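Local coordinates for mRNA export factor MEX67 (Candida albicans, PDB 1Q40), which probably carries messenger RNA out of the nucleus, its NTF2-like domain pairing with a second protein chain, at residues G66-G71 against I206-S211; S103-P108 against Q147-G152; G140-V145 against K181-T186. One frame throughout, in Å; residues are numbered along the deposited sequence.

Interaction 1 (G66-G71 against I206-S211); sequences GSTDFG and IRPYTS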
loop_
_atom_site.group_PDB
_atom_site.type_symbol
_atom_site.label_atom_id
_atom_site.label_comp_id
_atom_site.label_asym_id
_atom_site.label_seq_id
_atom_site.Cartn_x
_atom_site.Cartn_y
_atom_site.Cartn_z
ATOM N N GLY B 66 -10.658 11.894 -20.145
ATOM C CA GLY B 66 -9.588 10.946 -20.424
ATOM C C GLY B 66 -8.881 10.477 -19.170
ATOM O O GLY B 66 -9.293 10.810 -18.060
ATOM N N SER B 67 -7.820 9.698 -19.354
ATOM C CA SER B 67 -7.025 9.171 -18.247
ATOM C C SER B 67 -6.306 10.286 -17.485
ATOM O O SER B 67 -6.100 11.378 -18.001
ATOM C CB SER B 67 -5.991 8.165 -18.761
ATOM O OG SER B 67 -6.563 7.270 -19.697
ATOM N N THR B 68 -5.920 9.983 -16.248
ATOM C CA THR B 68 -5.188 10.914 -15.395
ATOM C C THR B 68 -3.821 11.207 -15.982
ATOM O O THR B 68 -3.098 10.286 -16.367
ATOM C CB THR B 68 -4.986 10.285 -13.995
ATOM O OG1 THR B 68 -6.252 9.927 -13.421
ATOM C CG2 THR B 68 -4.396 11.289 -13.019
ATOM N N ASP B 69 -3.463 12.486 -16.034
ATOM C CA ASP B 69 -2.119 12.905 -16.411
ATOM C C ASP B 69 -1.215 12.955 -15.169
ATOM O O ASP B 69 -1.378 13.815 -14.299
ATOM C CB ASP B 69 -2.163 14.261 -17.122
ATOM C CG ASP B 69 -0.858 14.602 -17.825
ATOM O OD1 ASP B 69 -0.893 15.044 -19.012
ATOM O OD2 ASP B 69 0.251 14.474 -17.272
ATOM N N PHE B 70 -0.264 12.027 -15.093
ATOM C CA PHE B 70 0.684 11.962 -13.973
ATOM C C PHE B 70 2.029 12.672 -14.244
ATOM O O PHE B 70 3.018 12.383 -13.569
ATOM C CB PHE B 70 0.960 10.500 -13.611
ATOM C CG PHE B 70 -0.220 9.782 -13.022
ATOM C CD1 PHE B 70 -0.984 8.913 -13.794
ATOM C CD2 PHE B 70 -0.545 9.947 -11.688
ATOM C CE1 PHE B 70 -2.068 8.231 -13.232
ATOM C CE2 PHE B 70 -1.624 9.281 -11.117
ATOM C CZ PHE B 70 -2.391 8.416 -11.889
ATOM N N GLY B 71 2.053 13.589 -15.217
ATOM C CA GLY B 71 3.259 14.297 -15.638
ATOM C C GLY B 71 4.187 14.891 -14.584
ATOM O O GLY B 71 5.397 14.839 -14.744
ATOM N N ILE B 206 0.700 7.487 -5.169
ATOM C CA ILE B 206 -0.190 8.358 -5.945
ATOM C C ILE B 206 -0.892 7.520 -7.011
ATOM O O ILE B 206 -0.246 6.748 -7.721
ATOM C CB ILE B 206 0.643 9.476 -6.613
ATOM C CG1 ILE B 206 1.381 10.316 -5.554
ATOM C CG2 ILE B 206 -0.231 10.365 -7.501
ATOM C CD1 ILE B 206 0.457 11.122 -4.625
ATOM N N ARG B 207 -2.211 7.674 -7.108
ATOM C CA ARG B 207 -3.058 6.882 -7.994
ATOM C C ARG B 207 -4.287 7.695 -8.473
ATOM O O ARG B 207 -4.558 8.804 -7.966
ATOM C CB ARG B 207 -3.471 5.564 -7.310
ATOM C CG ARG B 207 -4.085 5.725 -5.924
ATOM C CD ARG B 207 -4.385 4.417 -5.214
ATOM N NE ARG B 207 -4.874 4.626 -3.855
ATOM C CZ ARG B 207 -6.156 4.769 -3.526
ATOM N NH1 ARG B 207 -6.486 4.952 -2.255
ATOM N NH2 ARG B 207 -7.109 4.746 -4.455
ATOM N N PRO B 208 -4.994 7.194 -9.489
ATOM C CA PRO B 208 -6.151 7.924 -10.015
ATOM C C PRO B 208 -7.197 8.183 -8.926
ATOM O O PRO B 208 -7.421 7.351 -8.039
ATOM C CB PRO B 208 -6.690 6.999 -11.105
ATOM C CG PRO B 208 -5.494 6.182 -11.525
ATOM C CD PRO B 208 -4.749 5.948 -10.242
ATOM N N TYR B 209 -7.787 9.365 -8.973
ATOM C CA TYR B 209 -8.853 9.736 -8.059
ATOM C C TYR B 209 -10.030 8.794 -8.210
ATOM O O TYR B 209 -10.430 8.455 -9.336
ATOM C CB TYR B 209 -9.317 11.154 -8.354
ATOM C CG TYR B 209 -10.525 11.574 -7.557
ATOM C CD1 TYR B 209 -10.499 11.572 -6.165
ATOM C CD2 TYR B 209 -11.702 11.962 -8.198
ATOM C CE1 TYR B 209 -11.612 11.961 -5.428
ATOM C CE2 TYR B 209 -12.824 12.356 -7.469
ATOM C CZ TYR B 209 -12.770 12.351 -6.085
ATOM O OH TYR B 209 -13.868 12.744 -5.356
ATOM N N THR B 210 -10.557 8.350 -7.072
ATOM C CA THR B 210 -11.779 7.586 -7.046
ATOM C C THR B 210 -12.748 8.260 -6.084
ATOM O O THR B 210 -12.457 8.414 -4.896
ATOM C CB THR B 210 -11.532 6.098 -6.696
ATOM O OG1 THR B 210 -12.753 5.375 -6.874
ATOM C CG2 THR B 210 -11.146 5.881 -5.222
ATOM N N SER B 211 -13.884 8.690 -6.630
ATOM C CA SER B 211 -14.937 9.330 -5.840
ATOM C C SER B 211 -15.767 8.295 -5.088
ATOM O O SER B 211 -16.544 8.643 -4.202
ATOM C CB SER B 211 -15.830 10.194 -6.734
ATOM O OG SER B 211 -16.452 9.426 -7.750
HETATM O O HOH W 1 -7.388 11.070 -11.277
#
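T68 and P208 bring the two backbones closest, their CA atoms 6.2 Å apart, where the irregular segment 66-71 passes the chain as it runs out of strand 198-208. That strand belongs to the bent mixed sheet of the NTF2-like fold, and the contact joins the loop between strand 44-49 and helix 86-91 to the end of strand 198-208, mainly through the F70 ring. F70 reaches across with the edge of its ring. Its CZ lies 3.7 Å from P208 N, and R207 C also sits close to the ring plane, so the ring rim abuts the peptide link between the two residues. CZ touches CD of P208 as well, at 3.8 Å, while the neighbouring rim atom CE2 meets I206 CG2 at 4.0 Å. One face of the same ring carries T68 CG2, offset toward the rim; with OG1 beside the backbone N (chi1 -57°) and CG2 anti to that N, the threonine turns its methyl to the ring and its hydroxyl to P208, where OG1 is 3.8 Å from CB. K181 and V49 also pack on F70. Within the loop, D69 OD2 accepts from G71 N over 2.9 Å, an Asx turn. Polar contact across the segments goes through a water, which lies 2.7 Å from T68 OG1 and accepts from Y209 N at 2.9 Å.

Interaction 2 (S103-P108 against Q147-G152); sequences SFQQLP and QPEVDG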
loop_
_atom_site.group_PDB
_atom_site.type_symbol
_atom_site.label_atom_id
_atom_site.label_comp_id
_atom_site.label_asym_id
_atom_site.label_seq_id
_atom_site.Cartn_x
_atom_site.Cartn_y
_atom_site.Cartn_z
ATOM N N SER B 103 12.537 16.666 -2.632
ATOM C CA SER B 103 11.452 15.844 -3.176
ATOM C C SER B 103 10.094 16.497 -2.924
ATOM O O SER B 103 9.241 16.507 -3.802
ATOM C CB SER B 103 11.437 14.438 -2.572
ATOM O OG SER B 103 12.599 13.734 -2.922
ATOM N N PHE B 104 9.907 17.030 -1.722
ATOM C CA PHE B 104 8.655 17.680 -1.341
ATOM C C PHE B 104 8.367 18.899 -2.220
ATOM O O PHE B 104 7.212 19.166 -2.540
ATOM C CB PHE B 104 8.676 18.116 0.132
ATOM C CG PHE B 104 8.599 16.979 1.153
ATOM C CD1 PHE B 104 8.409 15.646 0.785
ATOM C CD2 PHE B 104 8.736 17.271 2.512
ATOM C CE1 PHE B 104 8.347 14.633 1.761
ATOM C CE2 PHE B 104 8.674 16.266 3.480
ATOM C CZ PHE B 104 8.476 14.939 3.101
ATOM N N GLN B 105 9.407 19.636 -2.608
ATOM C CA GLN B 105 9.248 20.817 -3.468
ATOM C C GLN B 105 8.790 20.477 -4.883
ATOM O O GLN B 105 8.258 21.339 -5.574
ATOM C CB GLN B 105 10.566 21.594 -3.581
ATOM C CG GLN B 105 11.035 22.252 -2.312
ATOM C CD GLN B 105 12.316 23.043 -2.521
ATOM O OE1 GLN B 105 13.369 22.466 -2.807
ATOM N NE2 GLN B 105 12.228 24.368 -2.395
ATOM N N GLN B 106 9.024 19.235 -5.313
ATOM C CA GLN B 106 8.673 18.775 -6.658
ATOM C C GLN B 106 7.311 18.081 -6.758
ATOM O O GLN B 106 6.934 17.587 -7.821
ATOM C CB GLN B 106 9.753 17.829 -7.180
ATOM C CG GLN B 106 11.127 18.472 -7.317
ATOM C CD GLN B 106 12.191 17.454 -7.653
ATOM O OE1 GLN B 106 12.190 16.886 -8.743
ATOM N NE2 GLN B 106 13.070 17.189 -6.708
ATOM N N LEU B 107 6.580 18.035 -5.657
ATOM C CA LEU B 107 5.226 17.506 -5.655
ATOM C C LEU B 107 4.237 18.689 -5.756
ATOM O O LEU B 107 4.426 19.719 -5.101
ATOM C CB LEU B 107 4.978 16.676 -4.393
ATOM C CG LEU B 107 5.760 15.348 -4.333
ATOM C CD1 LEU B 107 5.743 14.754 -2.940
ATOM C CD2 LEU B 107 5.220 14.350 -5.325
ATOM N N PRO B 108 3.210 18.568 -6.595
ATOM C CA PRO B 108 2.196 19.631 -6.688
ATOM C C PRO B 108 1.645 20.042 -5.311
ATOM O O PRO B 108 1.541 19.221 -4.387
ATOM C CB PRO B 108 1.118 19.008 -7.574
ATOM C CG PRO B 108 1.876 18.033 -8.452
ATOM C CD PRO B 108 2.954 17.476 -7.555
ATOM N N GLN B 147 1.007 24.244 -9.328
ATOM C CA GLN B 147 2.184 23.516 -9.809
ATOM C C GLN B 147 3.169 23.396 -8.651
ATOM O O GLN B 147 3.113 24.197 -7.720
ATOM C CB GLN B 147 2.828 24.260 -11.004
ATOM C CG GLN B 147 3.489 25.595 -10.644
ATOM C CD GLN B 147 3.934 26.439 -11.856
ATOM O OE1 GLN B 147 3.283 26.442 -12.903
ATOM N NE2 GLN B 147 5.034 27.175 -11.691
ATOM N N PRO B 148 4.065 22.415 -8.686
ATOM C CA PRO B 148 5.108 22.327 -7.660
ATOM C C PRO B 148 6.044 23.543 -7.687
ATOM O O PRO B 148 6.204 24.196 -8.717
ATOM C CB PRO B 148 5.863 21.032 -8.014
ATOM C CG PRO B 148 5.506 20.730 -9.390
ATOM C CD PRO B 148 4.154 21.318 -9.663
ATOM N N GLU B 149 6.642 23.846 -6.547
ATOM C CA GLU B 149 7.634 24.909 -6.463
ATOM C C GLU B 149 8.763 24.686 -7.471
ATOM O O GLU B 149 9.185 25.620 -8.163
ATOM C CB GLU B 149 8.195 25.012 -5.047
ATOM C CG GLU B 149 9.336 26.013 -4.907
ATOM C CD GLU B 149 9.705 26.294 -3.465
ATOM O OE1 GLU B 149 9.248 25.552 -2.572
ATOM O OE2 GLU B 149 10.464 27.258 -3.228
ATOM N N VAL B 150 9.211 23.435 -7.561
ATOM C CA VAL B 150 10.303 23.018 -8.437
ATOM C C VAL B 150 9.765 21.992 -9.434
ATOM O O VAL B 150 9.198 20.975 -9.038
ATOM C CB VAL B 150 11.447 22.383 -7.616
ATOM C CG1 VAL B 150 12.581 21.860 -8.529
ATOM C CG2 VAL B 150 11.993 23.379 -6.608
ATOM N N ASP B 151 9.944 22.253 -10.726
ATOM C CA ASP B 151 9.392 21.375 -11.767
ATOM C C ASP B 151 10.307 20.175 -11.962
ATOM O O ASP B 151 11.389 20.313 -12.513
ATOM C CB ASP B 151 9.238 22.139 -13.087
ATOM C CG ASP B 151 8.325 21.425 -14.091
ATOM O OD1 ASP B 151 8.247 20.165 -14.096
ATOM O OD2 ASP B 151 7.637 22.071 -14.916
ATOM N N GLY B 152 9.881 19.008 -11.490
ATOM C CA GLY B 152 10.658 17.786 -11.643
ATOM C C GLY B 152 10.119 16.835 -12.700
ATOM O O GLY B 152 10.339 15.637 -12.599
HETATM O O HOH W 2 7.426 17.705 -10.406
HETATM O O HOH W 3 5.666 22.234 -4.189
#
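Q105, in the last turn of helix 96-105, sets its side chain beside E149 and V150. Its CB packs on V150 CG2 at 3.8 Å. CG, anti to the carbonyl carbon (chi1 -67°), comes within 3.8 Å of E149 OE1, and CD is about equally near E149 OE1 and V150 CG2. At the tip, NE2 makes a weak hydrogen bond to E149 OE1 at 3.2 Å, the amide and carboxylate planes standing 82° apart. In this NTF2-like domain the helix leads into strand 109-111, and the facing loop follows strand 134-146, the antiparallel partner of that strand. The backbone supplies the firmer link: V150 N donates to Q105 O over 3.0 Å, nearly straight at 167°, from above the carbonyl plane. P148 CB lies 3.4 Å from Q105 O. One residue on, Q106 CA makes a CH...O contact with V150 O, and Q106 OE1, hydrogen-bonded to N76, lies 3.4 Å from G152 CA. Two waters complete the seam, one donating to Q106 O and accepting from G152 N, the other donating to L107 O and accepting from E149 N at 3.0 Å.

Interaction 3 (G140-V145 against K181-T186); sequences GSFDEV and KSFDRT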
loop_
_atom_site.group_PDB
_atom_site.type_symbol
_atom_site.label_atom_id
_atom_site.label_comp_id
_atom_site.label_asym_id
_atom_site.label_seq_id
_atom_site.Cartn_x
_atom_site.Cartn_y
_atom_site.Cartn_z
ATOM N N GLY B 140 -6.790 8.297 1.156
ATOM C CA GLY B 140 -7.758 9.321 0.813
ATOM C C GLY B 140 -7.548 9.955 -0.544
ATOM O O GLY B 140 -7.075 9.304 -1.479
ATOM N N SER B 141 -7.909 11.231 -0.638
ATOM C CA SER B 141 -7.720 12.022 -1.856
ATOM C C SER B 141 -7.339 13.473 -1.550
ATOM O O SER B 141 -7.443 13.929 -0.414
ATOM C CB SER B 141 -8.994 11.980 -2.711
ATOM O OG SER B 141 -10.109 12.505 -1.987
ATOM N N PHE B 142 -6.854 14.179 -2.567
ATOM C CA PHE B 142 -6.556 15.607 -2.453
ATOM C C PHE B 142 -6.847 16.352 -3.752
ATOM O O PHE B 142 -7.000 15.741 -4.816
ATOM C CB PHE B 142 -5.105 15.861 -1.989
ATOM C CG PHE B 142 -4.034 15.254 -2.883
ATOM C CD1 PHE B 142 -3.695 15.835 -4.104
ATOM C CD2 PHE B 142 -3.354 14.122 -2.490
ATOM C CE1 PHE B 142 -2.704 15.270 -4.927
ATOM C CE2 PHE B 142 -2.362 13.554 -3.309
ATOM C CZ PHE B 142 -2.041 14.134 -4.513
ATOM N N ASP B 143 -6.965 17.673 -3.641
ATOM C CA ASP B 143 -7.000 18.567 -4.786
ATOM C C ASP B 143 -5.601 19.111 -5.005
ATOM O O ASP B 143 -4.864 19.339 -4.053
ATOM C CB ASP B 143 -7.938 19.740 -4.523
ATOM C CG ASP B 143 -9.372 19.317 -4.440
ATOM O OD1 ASP B 143 -10.008 19.217 -5.510
ATOM O OD2 ASP B 143 -9.948 19.053 -3.358
ATOM N N GLU B 144 -5.228 19.305 -6.260
ATOM C CA GLU B 144 -4.001 20.008 -6.581
ATOM C C GLU B 144 -4.383 21.450 -6.843
ATOM O O GLU B 144 -5.225 21.713 -7.690
ATOM C CB GLU B 144 -3.327 19.391 -7.798
ATOM C CG GLU B 144 -2.811 17.989 -7.534
ATOM C CD GLU B 144 -2.285 17.305 -8.785
ATOM O OE1 GLU B 144 -2.448 17.868 -9.885
ATOM O OE2 GLU B 144 -1.722 16.191 -8.672
ATOM N N VAL B 145 -3.780 22.374 -6.098
ATOM C CA VAL B 145 -4.114 23.801 -6.185
ATOM C C VAL B 145 -3.080 24.640 -6.944
ATOM O O VAL B 145 -3.366 25.762 -7.346
ATOM C CB VAL B 145 -4.348 24.411 -4.786
ATOM C CG1 VAL B 145 -5.531 23.735 -4.101
ATOM C CG2 VAL B 145 -3.104 24.311 -3.907
ATOM N N LYS B 181 -6.158 13.643 -7.071
ATOM C CA LYS B 181 -5.560 12.309 -7.041
ATOM C C LYS B 181 -6.023 11.575 -5.777
ATOM O O LYS B 181 -6.376 12.195 -4.791
ATOM C CB LYS B 181 -4.034 12.397 -7.035
ATOM C CG LYS B 181 -3.415 13.245 -8.153
ATOM C CD LYS B 181 -3.442 12.538 -9.493
ATOM C CE LYS B 181 -2.534 13.235 -10.504
ATOM N NZ LYS B 181 -2.892 14.672 -10.684
ATOM N N SER B 182 -6.033 10.250 -5.819
ATOM C CA SER B 182 -6.169 9.470 -4.592
ATOM C C SER B 182 -4.775 9.028 -4.183
ATOM O O SER B 182 -3.830 9.108 -4.974
ATOM C CB SER B 182 -7.112 8.286 -4.775
ATOM O OG SER B 182 -8.453 8.741 -4.808
ATOM N N PHE B 183 -4.638 8.615 -2.931
ATOM C CA PHE B 183 -3.331 8.280 -2.387
ATOM C C PHE B 183 -3.406 7.450 -1.113
ATOM O O PHE B 183 -4.444 7.376 -0.436
ATOM C CB PHE B 183 -2.557 9.567 -2.064
ATOM C CG PHE B 183 -2.995 10.217 -0.782
ATOM C CD1 PHE B 183 -2.340 9.928 0.417
ATOM C CD2 PHE B 183 -4.080 11.077 -0.764
ATOM C CE1 PHE B 183 -2.761 10.494 1.617
ATOM C CE2 PHE B 183 -4.512 11.667 0.437
ATOM C CZ PHE B 183 -3.849 11.382 1.626
ATOM N N ASP B 184 -2.258 6.848 -0.801
ATOM C CA ASP B 184 -1.993 6.192 0.469
ATOM C C ASP B 184 -0.609 6.627 0.938
ATOM O O ASP B 184 0.311 6.726 0.142
ATOM C CB ASP B 184 -2.037 4.682 0.297
ATOM C CG ASP B 184 -3.183 4.228 -0.604
ATOM O OD1 ASP B 184 -4.294 3.957 -0.065
ATOM O OD2 ASP B 184 -3.050 4.121 -1.856
ATOM N N ARG B 185 -0.458 6.879 2.230
ATOM C CA ARG B 185 0.803 7.331 2.773
ATOM C C ARG B 185 1.086 6.642 4.108
ATOM O O ARG B 185 0.240 6.649 4.998
ATOM C CB ARG B 185 0.773 8.842 2.966
ATOM C CG ARG B 185 2.151 9.456 3.134
ATOM C CD ARG B 185 2.166 10.980 3.026
ATOM N NE ARG B 185 3.536 11.475 3.046
ATOM C CZ ARG B 185 3.908 12.710 2.736
ATOM N NH1 ARG B 185 5.188 13.041 2.806
ATOM N NH2 ARG B 185 3.025 13.610 2.351
ATOM N N THR B 186 2.288 6.087 4.235
ATOM C CA THR B 186 2.716 5.324 5.406
ATOM C C THR B 186 3.910 5.997 6.074
ATOM O O THR B 186 4.917 6.272 5.429
ATOM C CB THR B 186 3.094 3.888 4.981
ATOM O OG1 THR B 186 1.932 3.213 4.503
ATOM C CG2 THR B 186 3.539 3.036 6.174
#
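G140 and F183 form one antiparallel hydrogen-bonded pair, F142 and K181 another, with S141 and S182 as the non-hydrogen-bonded pair between them. This is the tight part. Four backbone bonds span it, the shortest from F183 N to G140 O at 2.9 Å, and the strand directions stand 130° apart, a marked twist for an antiparallel pair. G140 N lies over one face of the F183 ring, offset toward the rim, and F183 CE2 comes within 3.6 Å of S141 N. On the same side of the sheet F142 places CG in the crowded position between its backbone N and carbonyl carbon (chi1 58°). F142 CD2 meets F183 CD2 at 3.6 Å, the two rings inclined obliquely, while F142 CZ rests on K181 CB at 3.7 Å. H112 meets both rings. Past F142, toward V145, pairing with 181-186 ends: D143 is partly exposed, and V145 is exposed and has no contact with 181-186. A charged pair bridges this looser end. K181, bent at its second and fourth torsions, brings NZ to 2.8 Å from E144 OE2, approaching from 44° above the carboxylate plane. E144 OE2 is also hydrogen-bonded to Y73 OH, and E144 OE1 accepts from S179 N, so both oxygens of the buried carboxylate are satisfied. Two successive strands, antiparallel and strongly twisted although a long loop separates them, are in keeping with the curved sheet of the NTF2-like fold.

How the interactions relate
Interactions 1 and 3 act on neighbouring strands of one sheet: strand 181-190 pairs with 134-146 on one side and 198-208 on the other, and the R207-D184 salt bridge and S182 tie the two contacts together. Both are buried, yet interaction 3 is held by strand pairing, aromatic packing and an internal ion pair, whereas interaction 1 relies on apolar edge packing and a water. Interaction 2, partly buried and about 15 Å between centres from interaction 3, joins a loop to the last turn of a helix with more exposed polar side chains. It still reaches the core: F104 packs on R185, and P108 CB on the carboxylate of E144.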